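Long-range contacts in DNA polymerase III subunit beta (Deinococcus radiodurans, PDB 4TRT), which probably tethers DNA polymerases and other proteins to DNA and makes synthesis processive, as a ring-shaped head-to-tail homodimer: residues 13-18 / 43-48; 20-25 / 70-75; 52-57 / 222-227; 77-82 / 96-101. All coordinates share one frame; numbering follows the deposited sequence.

Contact 1: residues 13-18 / 43-48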
loop_
_atom_site.group_PDB
_atom_site.type_symbol
_atom_site.label_atom_id
_atom_site.label_comp_id
_atom_site.label_asym_id
_atom_site.label_seq_id
_atom_site.Cartn_x
_atom_site.Cartn_y
_atom_site.Cartn_z
ATOM N N GLU A 13 -9.499 -6.498 -17.956
ATOM C CA GLU A 13 -10.647 -6.261 -17.079
ATOM C C GLU A 13 -11.248 -7.564 -16.608
ATOM O O GLU A 13 -11.496 -7.730 -15.422
ATOM C CB GLU A 13 -11.722 -5.431 -17.767
ATOM C CG GLU A 13 -11.393 -3.958 -17.819
ATOM C CD GLU A 13 -12.488 -3.145 -18.477
ATOM O OE1 GLU A 13 -13.685 -3.448 -18.235
ATOM O OE2 GLU A 13 -12.145 -2.213 -19.232
ATOM N N GLY A 14 -11.449 -8.495 -17.527
ATOM C CA GLY A 14 -12.033 -9.774 -17.178
ATOM C C GLY A 14 -11.140 -10.580 -16.250
ATOM O O GLY A 14 -11.608 -11.143 -15.256
ATOM N N LEU A 15 -9.861 -10.660 -16.592
ATOM C CA LEU A 15 -8.910 -11.444 -15.816
ATOM C C LEU A 15 -8.718 -10.871 -14.424
ATOM O O LEU A 15 -8.538 -11.631 -13.462
ATOM C CB LEU A 15 -7.558 -11.546 -16.530
ATOM C CG LEU A 15 -7.514 -12.404 -17.788
ATOM C CD1 LEU A 15 -6.168 -12.239 -18.498
ATOM C CD2 LEU A 15 -7.791 -13.867 -17.458
ATOM N N GLY A 16 -8.759 -9.547 -14.326
ATOM C CA GLY A 16 -8.690 -8.850 -13.045
ATOM C C GLY A 16 -9.826 -9.238 -12.111
ATOM O O GLY A 16 -9.621 -9.412 -10.901
ATOM N N LEU A 17 -11.027 -9.371 -12.664
ATOM C CA LEU A 17 -12.177 -9.782 -11.870
ATOM C C LEU A 17 -12.024 -11.238 -11.426
ATOM O O LEU A 17 -12.261 -11.564 -10.266
ATOM C CB LEU A 17 -13.484 -9.588 -12.655
ATOM C CG LEU A 17 -13.933 -8.155 -12.986
ATOM C CD1 LEU A 17 -15.131 -8.194 -13.934
ATOM C CD2 LEU A 17 -14.263 -7.309 -11.756
ATOM N N LEU A 18 -11.623 -12.107 -12.350
ATOM C CA LEU A 18 -11.519 -13.533 -12.061
ATOM C C LEU A 18 -10.379 -13.863 -11.108
ATOM O O LEU A 18 -10.531 -14.715 -10.243
ATOM C CB LEU A 18 -11.384 -14.354 -13.345
ATOM C CG LEU A 18 -12.772 -14.604 -13.911
ATOM C CD1 LEU A 18 -12.770 -14.683 -15.420
ATOM C CD2 LEU A 18 -13.403 -15.827 -13.259
ATOM N N LEU A 43 -14.547 -14.826 -25.844
ATOM C CA LEU A 43 -14.026 -15.700 -24.818
ATOM C C LEU A 43 -14.898 -15.551 -23.576
ATOM O O LEU A 43 -15.217 -14.437 -23.167
ATOM C CB LEU A 43 -12.593 -15.303 -24.449
ATOM C CG LEU A 43 -11.544 -15.005 -25.532
ATOM C CD1 LEU A 43 -10.406 -14.210 -24.919
ATOM C CD2 LEU A 43 -11.003 -16.261 -26.173
ATOM N N THR A 44 -15.243 -16.674 -22.962
ATOM C CA THR A 44 -15.881 -16.669 -21.651
ATOM C C THR A 44 -14.856 -17.189 -20.652
ATOM O O THR A 44 -14.388 -18.316 -20.767
ATOM C CB THR A 44 -17.156 -17.525 -21.668
ATOM O OG1 THR A 44 -18.064 -16.953 -22.605
ATOM C CG2 THR A 44 -17.850 -17.569 -20.298
ATOM N N LEU A 45 -14.492 -16.328 -19.707
ATOM C CA LEU A 45 -13.528 -16.634 -18.658
ATOM C C LEU A 45 -14.303 -17.011 -17.398
ATOM O O LEU A 45 -15.170 -16.249 -16.963
ATOM C CB LEU A 45 -12.665 -15.396 -18.366
ATOM C CG LEU A 45 -12.039 -14.636 -19.545
ATOM C CD1 LEU A 45 -11.411 -13.321 -19.102
ATOM C CD2 LEU A 45 -10.995 -15.497 -20.238
ATOM N N SER A 46 -14.004 -18.165 -16.798
ATOM C CA SER A 46 -14.745 -18.563 -15.617
ATOM C C SER A 46 -13.891 -19.292 -14.570
ATOM O O SER A 46 -12.815 -19.851 -14.874
ATOM C CB SER A 46 -15.975 -19.388 -16.024
ATOM O OG SER A 46 -15.619 -20.715 -16.368
ATOM N N GLY A 47 -14.385 -19.256 -13.335
ATOM C CA GLY A 47 -13.744 -19.937 -12.210
ATOM C C GLY A 47 -14.593 -19.930 -10.948
ATOM O O GLY A 47 -15.706 -19.390 -10.924
ATOM N N THR A 48 -14.071 -20.548 -9.893
ATOM C CA THR A 48 -14.796 -20.665 -8.646
ATOM C C THR A 48 -13.823 -20.584 -7.478
ATOM O O THR A 48 -12.632 -20.858 -7.641
ATOM C CB THR A 48 -15.579 -21.990 -8.581
ATOM O OG1 THR A 48 -16.407 -22.021 -7.412
ATOM C CG2 THR A 48 -14.616 -23.178 -8.533
#
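Leu15 and Leu18 come from helix 8-21, Leu45 from strand 42-48, and where they meet one helix of the N-terminal domain lies against the sheet that holds strand 42-48. It is an alpha-on-beta packing in which the short helix and strand segments run almost in the same direction, 9° apart, with 8.9 Å between their axes. The side chains of Leu15 and Leu45 cross at about a right angle and touch by single methyls, Leu15 CD2 on Leu45 CD1 at 4.0 Å. Leu45 CG stands anti to its own carbonyl carbon (chi1 -48°), and from it the same methyl, CD1, reaches the helix backbone and rests 4.0 Å from Gly14 C. A side chain at Gly14 would run straight into it, so the bare glycine lets the leucine come this close. Leu18, one turn further on, meets Leu45 obliquely; the modelled spacing of that pair is too short to be trusted. Leu34 and Leu54, on the two flanking strands, also touch Leu18, and an alanine in place of Leu18 would probably open a gap between the helix and these three strands. No hydrogen bond joins the segments. Over the Ser46-Gly47 peptide, Leu18 CD2 lies 3.6 Å from Gly47 N, a plain packing contact.

Contact 2: residues 20-25 / 70-75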
loop_
_atom_site.group_PDB
_atom_site.type_symbol
_atom_site.label_atom_id
_atom_site.label_comp_id
_atom_site.label_asym_id
_atom_site.label_seq_id
_atom_site.Cartn_x
_atom_site.Cartn_y
_atom_site.Cartn_z
ATOM N N ARG A 20 -9.294 -12.124 -8.647
ATOM C CA ARG A 20 -9.654 -11.812 -7.263
ATOM C C ARG A 20 -10.541 -12.886 -6.613
ATOM O O ARG A 20 -10.513 -13.019 -5.404
ATOM C CB ARG A 20 -10.269 -10.419 -7.110
ATOM C CG ARG A 20 -9.223 -9.305 -7.081
ATOM C CD ARG A 20 -9.895 -7.952 -6.993
ATOM N NE ARG A 20 -10.956 -7.826 -7.998
ATOM C CZ ARG A 20 -11.748 -6.767 -8.132
ATOM N NH1 ARG A 20 -11.582 -5.696 -7.362
ATOM N NH2 ARG A 20 -12.699 -6.780 -9.059
ATOM N N VAL A 21 -11.283 -13.655 -7.414
ATOM C CA VAL A 21 -12.128 -14.768 -6.933
ATOM C C VAL A 21 -11.372 -16.103 -6.868
ATOM O O VAL A 21 -11.394 -16.803 -5.845
ATOM C CB VAL A 21 -13.361 -14.930 -7.847
ATOM C CG1 VAL A 21 -14.161 -16.179 -7.493
ATOM C CG2 VAL A 21 -14.233 -13.686 -7.768
ATOM N N ILE A 22 -10.704 -16.460 -7.965
ATOM C CA ILE A 22 -9.984 -17.728 -8.041
ATOM C C ILE A 22 -8.845 -17.703 -7.016
ATOM O O ILE A 22 -8.082 -16.728 -6.974
ATOM C CB ILE A 22 -9.454 -17.987 -9.471
ATOM C CG1 ILE A 22 -10.623 -18.068 -10.448
ATOM C CG2 ILE A 22 -8.638 -19.270 -9.525
ATOM C CD1 ILE A 22 -10.266 -18.140 -11.921
ATOM N N PRO A 23 -8.718 -18.764 -6.183
ATOM C CA PRO A 23 -7.580 -18.834 -5.258
ATOM C C PRO A 23 -6.238 -18.945 -5.970
ATOM O O PRO A 23 -6.152 -19.540 -7.048
ATOM C CB PRO A 23 -7.860 -20.113 -4.423
ATOM C CG PRO A 23 -9.293 -20.438 -4.649
ATOM C CD PRO A 23 -9.655 -19.890 -5.998
ATOM N N SER A 24 -5.201 -18.348 -5.392
ATOM C CA SER A 24 -3.847 -18.463 -5.938
ATOM C C SER A 24 -3.150 -19.727 -5.427
ATOM O O SER A 24 -2.196 -20.181 -6.032
ATOM C CB SER A 24 -3.011 -17.221 -5.585
ATOM O OG SER A 24 -3.083 -16.969 -4.187
ATOM N N ARG A 25 -3.624 -20.276 -4.313
ATOM C CA ARG A 25 -3.059 -21.482 -3.718
ATOM C C ARG A 25 -4.152 -22.469 -3.328
ATOM O O ARG A 25 -5.125 -22.069 -2.711
ATOM C CB ARG A 25 -2.285 -21.129 -2.451
ATOM C CG ARG A 25 -0.812 -20.819 -2.662
ATOM C CD ARG A 25 0.015 -21.165 -1.424
ATOM N NE ARG A 25 1.459 -21.098 -1.704
ATOM C CZ ARG A 25 2.283 -20.103 -1.355
ATOM N NH1 ARG A 25 1.847 -19.042 -0.681
ATOM N NH2 ARG A 25 3.573 -20.173 -1.682
ATOM N N VAL A 70 -5.914 -22.749 -17.692
ATOM C CA VAL A 70 -4.575 -22.255 -17.416
ATOM C C VAL A 70 -4.572 -21.692 -15.986
ATOM O O VAL A 70 -5.628 -21.315 -15.474
ATOM C CB VAL A 70 -4.142 -21.135 -18.397
ATOM C CG1 VAL A 70 -3.673 -21.695 -19.732
ATOM C CG2 VAL A 70 -5.268 -20.118 -18.577
ATOM N N PRO A 71 -3.399 -21.647 -15.329
ATOM C CA PRO A 71 -3.333 -21.027 -13.996
ATOM C C PRO A 71 -3.779 -19.555 -14.077
ATOM O O PRO A 71 -3.218 -18.779 -14.865
ATOM C CB PRO A 71 -1.853 -21.140 -13.608
ATOM C CG PRO A 71 -1.254 -22.129 -14.549
ATOM C CD PRO A 71 -2.071 -22.069 -15.808
ATOM N N ALA A 72 -4.787 -19.197 -13.285
ATOM C CA ALA A 72 -5.459 -17.918 -13.421
ATOM C C ALA A 72 -4.554 -16.721 -13.138
ATOM O O ALA A 72 -4.579 -15.745 -13.889
ATOM C CB ALA A 72 -6.696 -17.867 -12.531
ATOM N N HIS A 73 -3.759 -16.779 -12.071
ATOM C CA HIS A 73 -2.973 -15.602 -11.671
ATOM C C HIS A 73 -1.790 -15.370 -12.561
ATOM O O HIS A 73 -1.463 -14.223 -12.897
ATOM C CB HIS A 73 -2.575 -15.686 -10.209
ATOM C CG HIS A 73 -3.752 -15.628 -9.287
ATOM N ND1 HIS A 73 -4.546 -16.704 -9.075
ATOM C CD2 HIS A 73 -4.296 -14.582 -8.545
ATOM C CE1 HIS A 73 -5.541 -16.369 -8.248
ATOM N NE2 HIS A 73 -5.395 -15.074 -7.915
ATOM N N LEU A 74 -1.147 -16.454 -12.972
ATOM C CA LEU A 74 -0.048 -16.369 -13.918
ATOM C C LEU A 74 -0.512 -15.780 -15.256
ATOM O O LEU A 74 0.146 -14.915 -15.797
ATOM C CB LEU A 74 0.595 -17.746 -14.126
ATOM C CG LEU A 74 1.727 -17.817 -15.152
ATOM C CD1 LEU A 74 2.796 -16.782 -14.809
ATOM C CD2 LEU A 74 2.335 -19.210 -15.157
ATOM N N PHE A 75 -1.645 -16.252 -15.773
ATOM C CA PHE A 75 -2.179 -15.766 -17.042
ATOM C C PHE A 75 -2.534 -14.279 -16.964
ATOM O O PHE A 75 -2.222 -13.524 -17.870
ATOM C CB PHE A 75 -3.386 -16.604 -17.461
ATOM C CG PHE A 75 -3.993 -16.220 -18.789
ATOM C CD1 PHE A 75 -3.201 -15.962 -19.899
ATOM C CD2 PHE A 75 -5.366 -16.191 -18.950
ATOM C CE1 PHE A 75 -3.766 -15.623 -21.117
ATOM C CE2 PHE A 75 -5.938 -15.870 -20.176
ATOM C CZ PHE A 75 -5.127 -15.574 -21.260
#
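His73 meets Ser24 and Ile22 at the start of helix 72-81, with its imidazole reaching across to the turn that follows helix 8-21. Its CG lies anti to the carbonyl carbon (chi1 -65°), and one ring face turns to Ser24. There Ser24 CB sits 3.8 Å from the centroid of the His73 ring and only 11° off the ring normal, a CH-pi contact over the middle of that face. The carbonyl of Ile22 lies at the ring edge, but the modelled approach to CE1 is too close to be relied on, and the angle to NE2 is too poor for a hydrogen bond. NE2 instead makes a weak bond to Glu19 O. The neighbouring carbonyl, Pro23 O, is buried here with no partner in the model. Beside this polar corner is a small apolar one. The methyl of Ala72 fits against the branched side chain of Ile22, 3.6 Å from Ile22 CD1 and 3.8 Å from Ile22 CG2. Both residues also touch Leu34 of strand 33-38, which places them over the sheet. Pro71 takes the N-cap position just ahead of the helix, and its carbonyl accepts the first-turn bond from Phe75 N at 3.1 Å. The end of one helix thus meets the beginning of the other, a join that belongs to the two-helix, two-sheet domain repeated around DNA polymerase processivity rings.

Contact 3: residues 52-57 / 222-227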
loop_
_atom_site.group_PDB
_atom_site.type_symbol
_atom_site.label_atom_id
_atom_site.label_comp_id
_atom_site.label_asym_id
_atom_site.label_seq_id
_atom_site.Cartn_x
_atom_site.Cartn_y
_atom_site.Cartn_z
ATOM N N ILE A 52 -18.420 -18.849 -4.415
ATOM C CA ILE A 52 -19.049 -18.247 -5.589
ATOM C C ILE A 52 -18.454 -18.797 -6.876
ATOM O O ILE A 52 -17.333 -19.265 -6.885
ATOM C CB ILE A 52 -19.008 -16.697 -5.566
ATOM C CG1 ILE A 52 -17.594 -16.149 -5.746
ATOM C CG2 ILE A 52 -19.641 -16.150 -4.295
ATOM C CD1 ILE A 52 -17.576 -14.722 -6.262
ATOM N N ASP A 53 -19.232 -18.736 -7.958
ATOM C CA ASP A 53 -18.730 -18.962 -9.309
ATOM C C ASP A 53 -18.848 -17.654 -10.043
ATOM O O ASP A 53 -19.803 -16.912 -9.840
ATOM C CB ASP A 53 -19.555 -19.994 -10.091
ATOM C CG ASP A 53 -19.826 -21.258 -9.309
ATOM O OD1 ASP A 53 -18.923 -21.707 -8.583
ATOM O OD2 ASP A 53 -20.945 -21.806 -9.442
ATOM N N LEU A 54 -17.899 -17.399 -10.932
ATOM C CA LEU A 54 -17.876 -16.165 -11.697
ATOM C C LEU A 54 -17.530 -16.460 -13.144
ATOM O O LEU A 54 -16.664 -17.295 -13.430
ATOM C CB LEU A 54 -16.849 -15.216 -11.088
ATOM C CG LEU A 54 -16.688 -13.827 -11.687
ATOM C CD1 LEU A 54 -17.957 -13.002 -11.487
ATOM C CD2 LEU A 54 -15.476 -13.158 -11.064
ATOM N N SER A 55 -18.209 -15.756 -14.043
ATOM C CA SER A 55 -17.991 -15.859 -15.469
ATOM C C SER A 55 -17.949 -14.455 -16.042
ATOM O O SER A 55 -18.778 -13.621 -15.679
ATOM C CB SER A 55 -19.138 -16.626 -16.102
ATOM O OG SER A 55 -18.833 -16.940 -17.427
ATOM N N CYS A 56 -16.994 -14.195 -16.925
ATOM C CA CYS A 56 -16.900 -12.905 -17.598
ATOM C C CYS A 56 -16.704 -13.118 -19.085
ATOM O O CYS A 56 -15.823 -13.876 -19.506
ATOM C CB CYS A 56 -15.744 -12.069 -17.053
ATOM S SG CYS A 56 -15.819 -10.356 -17.641
ATOM N N PHE A 57 -17.512 -12.426 -19.878
ATOM C CA PHE A 57 -17.394 -12.486 -21.329
ATOM C C PHE A 57 -16.455 -11.391 -21.846
ATOM O O PHE A 57 -16.588 -10.226 -21.477
ATOM C CB PHE A 57 -18.764 -12.333 -21.975
ATOM C CG PHE A 57 -18.730 -12.345 -23.480
ATOM C CD1 PHE A 57 -18.590 -13.540 -24.171
ATOM C CD2 PHE A 57 -18.863 -11.168 -24.206
ATOM C CE1 PHE A 57 -18.569 -13.563 -25.560
ATOM C CE2 PHE A 57 -18.847 -11.186 -25.596
ATOM C CZ PHE A 57 -18.697 -12.386 -26.269
ATOM N N ASP A 222 -23.875 -6.592 -17.381
ATOM C CA ASP A 222 -23.095 -6.453 -18.585
ATOM C C ASP A 222 -21.813 -7.299 -18.472
ATOM O O ASP A 222 -20.878 -6.959 -17.739
ATOM C CB ASP A 222 -22.820 -4.956 -18.787
ATOM C CG ASP A 222 -21.673 -4.681 -19.713
ATOM O OD1 ASP A 222 -21.830 -4.909 -20.923
ATOM O OD2 ASP A 222 -20.623 -4.208 -19.228
ATOM N N ARG A 223 -21.817 -8.430 -19.169
ATOM C CA ARG A 223 -20.646 -9.314 -19.323
ATOM C C ARG A 223 -20.283 -10.237 -18.151
ATOM O O ARG A 223 -19.572 -11.210 -18.376
ATOM C CB ARG A 223 -19.409 -8.530 -19.782
ATOM C CG ARG A 223 -19.551 -7.947 -21.183
ATOM C CD ARG A 223 -18.378 -7.076 -21.522
ATOM N NE ARG A 223 -18.507 -6.489 -22.852
ATOM C CZ ARG A 223 -17.573 -5.737 -23.422
ATOM N NH1 ARG A 223 -16.426 -5.495 -22.795
ATOM N NH2 ARG A 223 -17.780 -5.225 -24.631
ATOM N N VAL A 224 -20.747 -9.962 -16.927
ATOM C CA VAL A 224 -20.455 -10.833 -15.790
ATOM C C VAL A 224 -21.671 -11.627 -15.326
ATOM O O VAL A 224 -22.780 -11.091 -15.291
ATOM C CB VAL A 224 -19.940 -10.032 -14.575
ATOM C CG1 VAL A 224 -19.781 -10.948 -13.377
ATOM C CG2 VAL A 224 -18.616 -9.352 -14.883
ATOM N N LYS A 225 -21.452 -12.896 -14.971
ATOM C CA LYS A 225 -22.445 -13.728 -14.300
ATOM C C LYS A 225 -21.829 -14.277 -13.011
ATOM O O LYS A 225 -20.690 -14.754 -13.022
ATOM C CB LYS A 225 -22.862 -14.895 -15.185
ATOM C CG LYS A 225 -23.201 -14.512 -16.616
ATOM C CD LYS A 225 -23.727 -15.718 -17.376
ATOM C CE LYS A 225 -24.368 -15.350 -18.703
ATOM N NZ LYS A 225 -23.374 -15.386 -19.793
ATOM N N MET A 226 -22.568 -14.223 -11.907
ATOM C CA MET A 226 -22.058 -14.726 -10.629
ATOM C C MET A 226 -23.083 -15.616 -9.975
ATOM O O MET A 226 -24.253 -15.209 -9.840
ATOM C CB MET A 226 -21.709 -13.569 -9.687
ATOM C CG MET A 226 -21.106 -14.024 -8.364
ATOM S SD MET A 226 -20.747 -12.708 -7.196
ATOM C CE MET A 226 -19.184 -12.106 -7.806
ATOM N N ASN A 227 -22.647 -16.806 -9.558
ATOM C CA ASN A 227 -23.441 -17.693 -8.713
ATOM C C ASN A 227 -22.999 -17.522 -7.267
ATOM O O ASN A 227 -21.793 -17.507 -6.974
ATOM C CB ASN A 227 -23.271 -19.175 -9.093
ATOM C CG ASN A 227 -23.837 -19.519 -10.456
ATOM O OD1 ASN A 227 -24.763 -18.864 -10.944
ATOM N ND2 ASN A 227 -23.299 -20.584 -11.072
HETATM O O HOH W 1 -14.964 -7.404 -20.866
#
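Asp53 to Cys56 pair with Asn227 to Val224 as neighbouring antiparallel strands, 168° apart in direction, and join the N-terminal domain to the central domain edge to edge. Five backbone hydrogen bonds do most of the work. Asp53 and Asn227 exchange two, Ser55 and Lys225 two more, and just beyond the paired strands Phe57 N gives one to Arg223 O at 2.8 Å. Between these hydrogen-bonded pairs CA-H groups point at the same carbonyls, as in Leu54 CA to Lys225 O.

One side-chain bond reinforces the register. Asn227 ND2 donates to Asp53 OD2 at 3.1 Å with a nearly straight N-H; Asp53 OD2 accepts through its anti lone pair, and the carboxylate plane is turned 76° from the amide. Asp53 OD1 is hydrogen-bonded to Thr48 OG1, while Asn227 also bonds Thr218 through OD1 and Ser119 O through ND2. An alanine in place of Asp53 would probably leave the amide of Asn227 less firmly fixed and deprive the Thr48 hydroxyl of a partner.

On the opposite face the contacts are apolar and tight: Ile52 CD1 lies 3.4 Å from Met226 CE, and Leu54 CD1 is 3.3 Å from Val224 CG1. The bend of Met226 at chi3 (-81°) places CE there. Near the Arg223 end a water accepts from Arg223 NH1 and weakly reaches Phe57 O.

Helix 8-21 packs on Ile52, Leu54 and Val224, helix 193-202 on Ile52 and Met226. Phe120 lies over Asp53, Ser55, Lys225 and Asn227, and strand 42-48 flanks strand 52-59 on its other edge.

Contact 4: residues 77-82 / 96-101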
loop_
_atom_site.group_PDB
_atom_site.type_symbol
_atom_site.label_atom_id
_atom_site.label_comp_id
_atom_site.label_asym_id
_atom_site.label_seq_id
_atom_site.Cartn_x
_atom_site.Cartn_y
_atom_site.Cartn_z
ATOM N N GLN A 77 -1.224 -12.100 -14.921
ATOM C CA GLN A 77 0.025 -11.366 -14.779
ATOM C C GLN A 77 0.725 -11.189 -16.123
ATOM O O GLN A 77 1.260 -10.121 -16.425
ATOM C CB GLN A 77 0.931 -12.089 -13.771
ATOM C CG GLN A 77 2.319 -11.481 -13.598
ATOM C CD GLN A 77 3.137 -12.232 -12.559
ATOM O OE1 GLN A 77 2.853 -13.388 -12.254
ATOM N NE2 GLN A 77 4.147 -11.578 -12.009
ATOM N N ILE A 78 0.762 -12.253 -16.918
ATOM C CA ILE A 78 1.394 -12.200 -18.240
ATOM C C ILE A 78 0.675 -11.167 -19.126
ATOM O O ILE A 78 1.315 -10.337 -19.780
ATOM C CB ILE A 78 1.390 -13.596 -18.884
ATOM C CG1 ILE A 78 2.453 -14.485 -18.228
ATOM C CG2 ILE A 78 1.590 -13.516 -20.391
ATOM C CD1 ILE A 78 2.335 -15.949 -18.654
ATOM N N VAL A 79 -0.652 -11.184 -19.098
ATOM C CA VAL A 79 -1.429 -10.269 -19.947
ATOM C C VAL A 79 -1.238 -8.822 -19.494
ATOM O O VAL A 79 -0.997 -7.946 -20.308
ATOM C CB VAL A 79 -2.923 -10.651 -19.986
ATOM C CG1 VAL A 79 -3.754 -9.610 -20.763
ATOM C CG2 VAL A 79 -3.096 -12.022 -20.608
ATOM N N ARG A 80 -1.283 -8.592 -18.188
ATOM C CA ARG A 80 -1.035 -7.271 -17.637
ATOM C C ARG A 80 0.308 -6.690 -18.059
ATOM O O ARG A 80 0.381 -5.512 -18.372
ATOM C CB ARG A 80 -1.126 -7.364 -16.127
ATOM C CG ARG A 80 -0.744 -6.133 -15.319
ATOM C CD ARG A 80 -0.840 -6.429 -13.831
ATOM N NE ARG A 80 -2.024 -7.216 -13.528
ATOM C CZ ARG A 80 -2.056 -8.368 -12.852
ATOM N NH1 ARG A 80 -0.966 -8.920 -12.335
ATOM N NH2 ARG A 80 -3.222 -8.965 -12.665
ATOM N N ASN A 81 1.348 -7.524 -18.090
ATOM C CA ASN A 81 2.699 -7.080 -18.403
ATOM C C ASN A 81 2.969 -6.880 -19.894
ATOM O O ASN A 81 4.020 -6.365 -20.265
ATOM C CB ASN A 81 3.727 -8.084 -17.845
ATOM C CG ASN A 81 3.803 -8.076 -16.327
ATOM O OD1 ASN A 81 3.395 -7.108 -15.677
ATOM N ND2 ASN A 81 4.347 -9.154 -15.748
ATOM N N LEU A 82 2.054 -7.314 -20.752
ATOM C CA LEU A 82 2.249 -7.169 -22.180
ATOM C C LEU A 82 2.257 -5.681 -22.551
ATOM O O LEU A 82 1.534 -4.869 -21.963
ATOM C CB LEU A 82 1.177 -7.893 -22.975
ATOM C CG LEU A 82 1.197 -9.401 -23.033
ATOM C CD1 LEU A 82 -0.045 -9.831 -23.796
ATOM C CD2 LEU A 82 2.438 -9.949 -23.721
ATOM N N LEU A 96 -0.686 -22.814 -24.524
ATOM C CA LEU A 96 -1.309 -21.553 -24.922
ATOM C C LEU A 96 -0.241 -20.503 -25.237
ATOM O O LEU A 96 0.567 -20.134 -24.371
ATOM C CB LEU A 96 -2.211 -21.010 -23.825
ATOM C CG LEU A 96 -2.917 -19.686 -24.174
ATOM C CD1 LEU A 96 -4.029 -19.994 -25.168
ATOM C CD2 LEU A 96 -3.456 -18.961 -22.946
ATOM N N SER A 97 -0.251 -20.005 -26.468
ATOM C CA SER A 97 0.640 -18.923 -26.853
ATOM C C SER A 97 -0.068 -17.580 -26.647
ATOM O O SER A 97 -1.247 -17.429 -26.994
ATOM C CB SER A 97 1.088 -19.098 -28.298
ATOM O OG SER A 97 1.900 -20.249 -28.393
ATOM N N VAL A 98 0.643 -16.617 -26.064
ATOM C CA VAL A 98 0.078 -15.289 -25.796
ATOM C C VAL A 98 1.074 -14.284 -26.387
ATOM O O VAL A 98 2.241 -14.216 -25.937
ATOM C CB VAL A 98 -0.100 -15.035 -24.288
ATOM C CG1 VAL A 98 -0.830 -13.724 -24.040
ATOM C CG2 VAL A 98 -0.818 -16.199 -23.602
ATOM N N ARG A 99 0.644 -13.575 -27.433
ATOM C CA ARG A 99 1.544 -12.783 -28.273
ATOM C C ARG A 99 1.058 -11.364 -28.427
ATOM O O ARG A 99 -0.135 -11.125 -28.607
ATOM C CB ARG A 99 1.654 -13.364 -29.696
ATOM C CG ARG A 99 2.337 -14.707 -29.768
ATOM C CD ARG A 99 2.579 -15.113 -31.209
ATOM N NE ARG A 99 3.110 -16.466 -31.260
ATOM C CZ ARG A 99 2.411 -17.571 -31.518
ATOM N NH1 ARG A 99 1.120 -17.526 -31.806
ATOM N NH2 ARG A 99 3.038 -18.744 -31.513
ATOM N N SER A 100 2.006 -10.437 -28.385
ATOM C CA SER A 100 1.761 -9.043 -28.755
ATOM C C SER A 100 3.115 -8.427 -29.123
ATOM O O SER A 100 4.056 -8.476 -28.332
ATOM C CB SER A 100 1.119 -8.267 -27.604
ATOM O OG SER A 100 0.790 -6.955 -28.041
ATOM N N GLY A 101 3.210 -7.912 -30.347
ATOM C CA GLY A 101 4.449 -7.362 -30.882
ATOM C C GLY A 101 5.624 -8.321 -30.737
ATOM O O GLY A 101 5.586 -9.434 -31.245
#
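Leu82 N donates to Val79 O at 3.1 Å, a bond that carries the last turn of helix 72-81 into the following loop and holds Leu82 beside strand 95-100. From there the Leu82 side chain reaches across to the strand, its CD1 4.0 Å from Val98 CG1 and 4.3 Å from Ser100 CB. The leucine and valine side chains are set at a slant to each other, methyl against methyl. Val98 CG1 is anti to its backbone N (chi1 -174°), and this branch also meets Ile78 and Val79 of the helix: Ile78 CG2 approaches it at 4.4 Å and Val79 CG2 at 4.5 Å. The other branch, CG2, packs on Phe75 one turn earlier in the helix. Ser100 offers only its CB to Leu82, for its hydroxyl is bonded to Leu86 O on the neighbouring strand 86-92. Leu82 O, for its part, accepts from Lys8 NZ. The helix also faces the second subunit, where Asn81 O accepts a bond from Arg263 NE of that subunit, so this corner of the N-terminal domain lies next to the joint of the ring. No hydrogen bond crosses between helix and strand. The helix end is held on strand 95-100 by dispersion between methyls at ordinary to generous spacing, while the polar groups at its margin are satisfied by other strands, by Lys8 and by the partner subunit.

Overall arrangement
Contacts 1, 2 and 4 lie within the N-terminal domain, and contact 3 ties that domain to the central one. Contacts 1 and 3 lie closest, about 8 Å between centres, because strands 42-48 and 52-59 are neighbours in one sheet; Leu45 O probably takes a hydrogen bond from Cys56 N. Contact 2 is about 10 Å from contact 1 and shares helix 8-21 with it. Contact 4 shares helix 72-81 with contact 2, where Phe75 meets Leu96, and touches contact 1 through Leu15 and Val79. Contacts 3 and 4 do not meet, their nearest atoms being about 12 Å apart: one joins two domains, the other lies near the second subunit.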